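Local coordinates for protein urocanate hydratase (PDB 7NED) that probably adds water to thiourocanate, and is seen with NAD+ and urocanate bound, in bacterial ergothioneine breakdown, at residues A[362-367]-A[397-402]; A[63-68]-A[79-84]. All coordinates share one frame; numbering follows the deposited sequence.

Contact 1. Residues A[362-367]-A[397-402]; sequences DIHAID and PARIGW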
loop_
_atom_site.group_PDB
_atom_site.type_symbol
_atom_site.label_atom_id
_atom_site.label_comp_id
_atom_site.label_asym_id
_atom_site.label_seq_id
_atom_site.Cartn_x
_atom_site.Cartn_y
_atom_site.Cartn_z
ATOM N N ASP A 362 20.185 -2.311 31.327
ATOM C CA ASP A 362 19.871 -1.240 30.375
ATOM C C ASP A 362 18.391 -0.877 30.433
ATOM O O ASP A 362 18.028 0.301 30.550
ATOM C CB ASP A 362 20.260 -1.658 28.958
ATOM C CG ASP A 362 21.750 -1.527 28.685
ATOM O OD1 ASP A 362 22.488 -1.030 29.570
ATOM O OD2 ASP A 362 22.183 -1.927 27.567
ATOM N N ILE A 363 17.514 -1.884 30.389
ATOM C CA ILE A 363 16.085 -1.606 30.533
ATOM C C ILE A 363 15.826 -0.916 31.864
ATOM O O ILE A 363 15.096 0.076 31.930
ATOM C CB ILE A 363 15.264 -2.909 30.385
ATOM C CG1 ILE A 363 15.423 -3.467 28.967
ATOM C CG2 ILE A 363 13.755 -2.693 30.717
ATOM C CD1 ILE A 363 14.933 -2.518 27.828
ATOM N N HIS A 364 16.458 -1.399 32.949
ATOM C CA HIS A 364 16.160 -0.826 34.262
ATOM C C HIS A 364 16.624 0.624 34.361
ATOM O O HIS A 364 15.958 1.455 34.998
ATOM C CB HIS A 364 16.781 -1.689 35.364
ATOM C CG HIS A 364 16.038 -2.972 35.590
ATOM N ND1 HIS A 364 16.548 -4.019 36.333
ATOM C CD2 HIS A 364 14.803 -3.366 35.188
ATOM C CE1 HIS A 364 15.666 -5.003 36.371
ATOM N NE2 HIS A 364 14.597 -4.635 35.683
ATOM N N ALA A 365 17.748 0.957 33.733
ATOM C CA ALA A 365 18.166 2.357 33.702
ATOM C C ALA A 365 17.152 3.226 32.952
ATOM O O ALA A 365 16.891 4.377 33.349
ATOM C CB ALA A 365 19.561 2.481 33.067
ATOM N N ILE A 366 16.578 2.706 31.857
ATOM C CA ILE A 366 15.584 3.504 31.146
ATOM C C ILE A 366 14.312 3.609 31.976
ATOM O O ILE A 366 13.652 4.661 31.993
ATOM C CB ILE A 366 15.321 2.915 29.745
ATOM C CG1 ILE A 366 16.623 2.915 28.923
ATOM C CG2 ILE A 366 14.216 3.709 29.036
ATOM C CD1 ILE A 366 16.524 2.156 27.579
ATOM N N ASP A 367 13.964 2.556 32.669
ATOM C CA ASP A 367 12.839 2.564 33.565
ATOM C C ASP A 367 13.007 3.698 34.569
ATOM O O ASP A 367 12.183 4.498 34.725
ATOM C CB ASP A 367 12.726 1.238 34.329
ATOM C CG ASP A 367 12.140 0.098 33.507
ATOM O OD1 ASP A 367 11.459 0.339 32.522
ATOM O OD2 ASP A 367 12.364 -1.040 33.907
ATOM N N PRO A 397 16.159 -8.340 26.786
ATOM C CA PRO A 397 15.394 -7.446 27.669
ATOM C C PRO A 397 14.727 -6.350 26.857
ATOM O O PRO A 397 15.356 -5.751 25.984
ATOM C CB PRO A 397 16.460 -6.880 28.615
ATOM C CG PRO A 397 17.555 -7.966 28.615
ATOM C CD PRO A 397 17.573 -8.479 27.208
ATOM N N ALA A 398 13.450 -6.088 27.150
ATOM C CA ALA A 398 12.681 -5.104 26.391
ATOM C C ALA A 398 11.625 -4.498 27.308
ATOM O O ALA A 398 11.304 -5.052 28.365
ATOM C CB ALA A 398 12.021 -5.745 25.161
ATOM N N ARG A 399 11.029 -3.392 26.854
ATOM C CA ARG A 399 10.001 -2.719 27.628
ATOM C C ARG A 399 8.930 -2.187 26.693
ATOM O O ARG A 399 9.249 -1.678 25.610
ATOM C CB ARG A 399 10.599 -1.569 28.465
ATOM C CG ARG A 399 9.580 -0.773 29.306
ATOM C CD ARG A 399 8.936 -1.622 30.441
ATOM N NE ARG A 399 9.879 -1.964 31.503
ATOM C CZ ARG A 399 10.111 -3.191 31.963
ATOM N NH1 ARG A 399 9.489 -4.264 31.458
ATOM N NH2 ARG A 399 11.029 -3.345 32.899
ATOM N N ILE A 400 7.661 -2.353 27.110
ATOM C CA ILE A 400 6.513 -1.710 26.473
ATOM C C ILE A 400 6.160 -0.471 27.279
ATOM O O ILE A 400 6.185 -0.488 28.527
ATOM C CB ILE A 400 5.308 -2.662 26.366
ATOM C CG1 ILE A 400 4.158 -2.004 25.578
ATOM C CG2 ILE A 400 4.839 -3.072 27.721
ATOM C CD1 ILE A 400 4.524 -1.850 24.014
ATOM N N GLY A 401 5.842 0.627 26.582
ATOM C CA GLY A 401 5.463 1.810 27.336
ATOM C C GLY A 401 4.711 2.769 26.442
ATOM O O GLY A 401 5.291 3.333 25.511
ATOM N N TRP A 402 3.411 2.920 26.672
ATOM C CA TRP A 402 2.584 3.714 25.770
ATOM C C TRP A 402 2.874 5.185 25.991
ATOM O O TRP A 402 2.711 5.708 27.102
ATOM C CB TRP A 402 1.100 3.422 25.992
ATOM C CG TRP A 402 0.672 2.141 25.387
ATOM C CD1 TRP A 402 1.294 0.933 25.503
ATOM C CD2 TRP A 402 -0.491 1.926 24.574
ATOM N NE1 TRP A 402 0.591 -0.025 24.805
ATOM C CE2 TRP A 402 -0.501 0.565 24.214
ATOM C CE3 TRP A 402 -1.518 2.759 24.109
ATOM C CZ2 TRP A 402 -1.508 -0.001 23.385
ATOM C CZ3 TRP A 402 -2.505 2.207 23.273
ATOM C CH2 TRP A 402 -2.495 0.837 22.930
HETATM O O HOH W 1 12.224 -5.588 35.104
#

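Contact 2. Residues A[63-68]-A[79-84]; sequences KELEED and IGIFKT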
loop_
_atom_site.group_PDB
_atom_site.type_symbol
_atom_site.label_atom_id
_atom_site.label_comp_id
_atom_site.label_asym_id
_atom_site.label_seq_id
_atom_site.Cartn_x
_atom_site.Cartn_y
_atom_site.Cartn_z
ATOM N N LYS A 63 24.946 -8.700 7.458
ATOM C CA LYS A 63 26.326 -8.685 7.937
ATOM C C LYS A 63 27.261 -7.867 7.028
ATOM O O LYS A 63 28.222 -7.400 7.482
ATOM C CB LYS A 63 26.866 -10.075 8.165
ATOM C CG LYS A 63 26.212 -10.811 9.303
ATOM C CD LYS A 63 26.619 -12.269 9.340
ATOM C CE LYS A 63 25.950 -13.058 10.414
ATOM N NZ LYS A 63 26.213 -14.509 10.339
ATOM N N GLU A 64 26.911 -7.695 5.767
ATOM C CA GLU A 64 27.721 -6.936 4.834
ATOM C C GLU A 64 27.149 -5.580 4.380
ATOM O O GLU A 64 27.783 -4.854 3.713
ATOM C CB GLU A 64 28.053 -7.778 3.619
ATOM C CG GLU A 64 28.810 -9.052 3.958
ATOM C CD GLU A 64 28.811 -10.016 2.828
ATOM O OE1 GLU A 64 28.793 -9.571 1.685
ATOM O OE2 GLU A 64 28.760 -11.228 3.058
ATOM N N LEU A 65 25.935 -5.277 4.779
ATOM C CA LEU A 65 25.291 -4.051 4.391
ATOM C C LEU A 65 25.951 -2.783 4.938
ATOM O O LEU A 65 26.231 -2.703 6.063
ATOM C CB LEU A 65 23.829 -4.069 4.835
ATOM C CG LEU A 65 22.831 -3.053 4.300
ATOM C CD1 LEU A 65 22.472 -3.367 2.865
ATOM C CD2 LEU A 65 21.603 -3.103 5.172
ATOM N N GLU A 66 26.172 -1.827 4.069
ATOM C CA GLU A 66 26.717 -0.546 4.468
ATOM C C GLU A 66 25.597 0.390 4.877
ATOM O O GLU A 66 24.442 0.224 4.485
ATOM C CB GLU A 66 27.535 0.080 3.331
ATOM C CG GLU A 66 28.583 -0.858 2.778
ATOM C CD GLU A 66 29.868 -0.823 3.580
ATOM O OE1 GLU A 66 29.957 -0.047 4.573
ATOM O OE2 GLU A 66 30.803 -1.566 3.211
ATOM N N GLU A 67 25.968 1.410 5.653
ATOM C CA GLU A 67 25.001 2.377 6.155
ATOM C C GLU A 67 24.296 3.146 5.042
ATOM O O GLU A 67 23.180 3.646 5.256
ATOM C CB GLU A 67 25.708 3.348 7.099
ATOM C CG GLU A 67 24.809 4.015 8.098
ATOM C CD GLU A 67 25.581 5.008 8.957
ATOM O OE1 GLU A 67 25.051 5.466 9.991
ATOM O OE2 GLU A 67 26.754 5.297 8.606
ATOM N N ASP A 68 24.914 3.273 3.873
ATOM C CA ASP A 68 24.312 4.006 2.765
ATOM C C ASP A 68 23.610 3.097 1.769
ATOM O O ASP A 68 23.378 3.494 0.623
ATOM C CB ASP A 68 25.364 4.857 2.051
ATOM C CG ASP A 68 26.462 4.041 1.427
ATOM O OD1 ASP A 68 26.526 2.805 1.607
ATOM O OD2 ASP A 68 27.295 4.670 0.743
ATOM N N ILE A 79 15.416 -9.334 -1.779
ATOM C CA ILE A 79 15.370 -9.201 -3.229
ATOM C C ILE A 79 16.630 -8.546 -3.761
ATOM O O ILE A 79 17.266 -9.063 -4.679
ATOM C CB ILE A 79 14.129 -8.400 -3.686
ATOM C CG1 ILE A 79 12.828 -9.027 -3.190
ATOM C CG2 ILE A 79 14.120 -8.280 -5.291
ATOM C CD1 ILE A 79 12.615 -10.468 -3.617
ATOM N N GLY A 80 16.994 -7.394 -3.209
ATOM C CA GLY A 80 18.171 -6.732 -3.733
ATOM C C GLY A 80 18.712 -5.706 -2.776
ATOM O O GLY A 80 18.084 -5.344 -1.773
ATOM N N ILE A 81 19.920 -5.253 -3.085
ATOM C CA ILE A 81 20.596 -4.221 -2.312
ATOM C C ILE A 81 20.724 -3.000 -3.198
ATOM O O ILE A 81 21.200 -3.112 -4.328
ATOM C CB ILE A 81 21.991 -4.672 -1.836
ATOM C CG1 ILE A 81 21.901 -5.992 -1.070
ATOM C CG2 ILE A 81 22.667 -3.577 -1.017
ATOM C CD1 ILE A 81 23.244 -6.718 -0.914
ATOM N N PHE A 82 20.346 -1.832 -2.679
ATOM C CA PHE A 82 20.342 -0.607 -3.475
ATOM C C PHE A 82 21.122 0.475 -2.758
ATOM O O PHE A 82 21.081 0.583 -1.537
ATOM C CB PHE A 82 18.902 -0.114 -3.748
ATOM C CG PHE A 82 18.078 -1.090 -4.515
ATOM C CD1 PHE A 82 18.080 -1.074 -5.904
ATOM C CD2 PHE A 82 17.395 -2.098 -3.856
ATOM C CE1 PHE A 82 17.339 -2.017 -6.643
ATOM C CE2 PHE A 82 16.656 -3.039 -4.576
ATOM C CZ PHE A 82 16.609 -2.988 -5.951
ATOM N N LYS A 83 21.844 1.275 -3.527
ATOM C CA LYS A 83 22.459 2.457 -2.962
ATOM C C LYS A 83 21.412 3.520 -2.655
ATOM O O LYS A 83 20.648 3.921 -3.541
ATOM C CB LYS A 83 23.483 2.994 -3.940
ATOM C CG LYS A 83 24.213 4.206 -3.482
ATOM C CD LYS A 83 25.097 3.989 -2.329
ATOM C CE LYS A 83 25.734 5.335 -2.040
ATOM N NZ LYS A 83 26.600 5.652 -3.210
ATOM N N THR A 84 21.408 4.003 -1.410
ATOM C CA THR A 84 20.588 5.142 -1.023
ATOM C C THR A 84 21.493 6.157 -0.360
ATOM O O THR A 84 22.364 6.717 -1.016
ATOM C CB THR A 84 19.427 4.720 -0.122
ATOM O OG1 THR A 84 19.916 3.904 0.968
ATOM C CG2 THR A 84 18.461 3.899 -0.953
#

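Contact 1. Residues A[362-367]-A[397-402]
Torsions bring Arg399 and Asp367 together: the arginine sets CG anti to its backbone N (chi1 179°) and then folds at chi2 and chi3, while Asp367 holds CG anti to its carbonyl carbon (chi1 -77°). The guanidinium is gripped side-on, NE reaching OD1 of Asp367 at 3.0 Å and NH2 reaching OD2 of Asp367 at 2.8 Å. Both bonds are nearly straight and use the syn lone pairs of the carboxylate, whose plane lies 11° from that of the guanidinium. This two-pronged salt bridge fixes the rotation of both flat groups. Ile363 lies over one guanidinium face, its CG2 3.6 Å from NH2 of Arg399. Its other branch serves the start of the strand, CG1 packing at 3.6 Å on CB of Pro397 and CD1 at 3.7 Å on CA of Ala398. At the guanidinium edge a water sits 2.6 Å from NE2 of His364 and also takes a weak bond from NH2 of Arg399. An alanine in place of Arg399 would probably cost the buried Asp367 carboxylate both of these bonds and open a gap over CG2 of Ile363. Gln133 receives the remaining nitrogen, NH1, and Ala387 of helix 378-390 touches the arginine. The contact thus seats helix 360-373 against strand 398-400, one of the two outermost strands of the mixed sheet within this chain, with Trp353 of the adjoining strand 351-355 packing on Ile363, and Ile384 and Arg388 of helix 378-390 touching Asp367.

Contact 2. Residues A[63-68]-A[79-84]
Apolar contact between Leu65 and Ile81 is slight: CD1 of Leu65 rests 3.9 Å from CG2 of Ile81, and the two side chains run alongside each other in opposing senses. Leu65 is the first residue to leave helical geometry after helix 52-64.

A single hydrogen bond joins the backbones, from N of Thr84 to O of Asp68 at 2.9 Å. Its N-H...O angle is 156°, and the donor is tilted from the carbonyl plane. The hydroxyl OG1 of Thr84 has its own partner in the hydroxyl of Thr70.

Charge adds a looser attraction. Lys83 passes aslant of Asp68 and lays its aliphatic CE 3.3 Å from OD2 of Asp68. The turn at chi4 (-66°) then leaves the ammonium NZ of Lys83 4.1 Å from that same OD2 of Asp68, too far for a salt bridge, so the pair probably attracts without locking either group.

In the fold, this is where the chain leaves helix 52-64 and enters the hairpin of strands 69-74 and 77-83, whose backbone bonds pair Phe82 with Thr70. Leu90 packs on Leu65. Strand 77-83 is outermost in the sheet of this chain, and the second subunit lies against it: its backbone bonds to Ile79 and Ile81, and Asn514 of that subunit binds O of Lys83.

Overall arrangement
Contacts 1 and 2 stand at the two ends of one mixed sheet: contact 2 involves its outermost strand 77-83, contact 1 the outermost strand at the other end, 398-400. Their centres are 30 Å apart and their nearest atoms about 19 Å, so they do not touch. Contact 2 belongs to the N-terminal family region and lies about 29 Å from the centre of the chain, beside the second subunit; contact 1, in the C-terminal region, is buried and about 17 Å from that centre. In contact 1 the side chain of Ala398 is about 10 Å from bound urocanate, too far to touch it, though the urocanate pocket includes Arg352 on neighbouring strand 351-355.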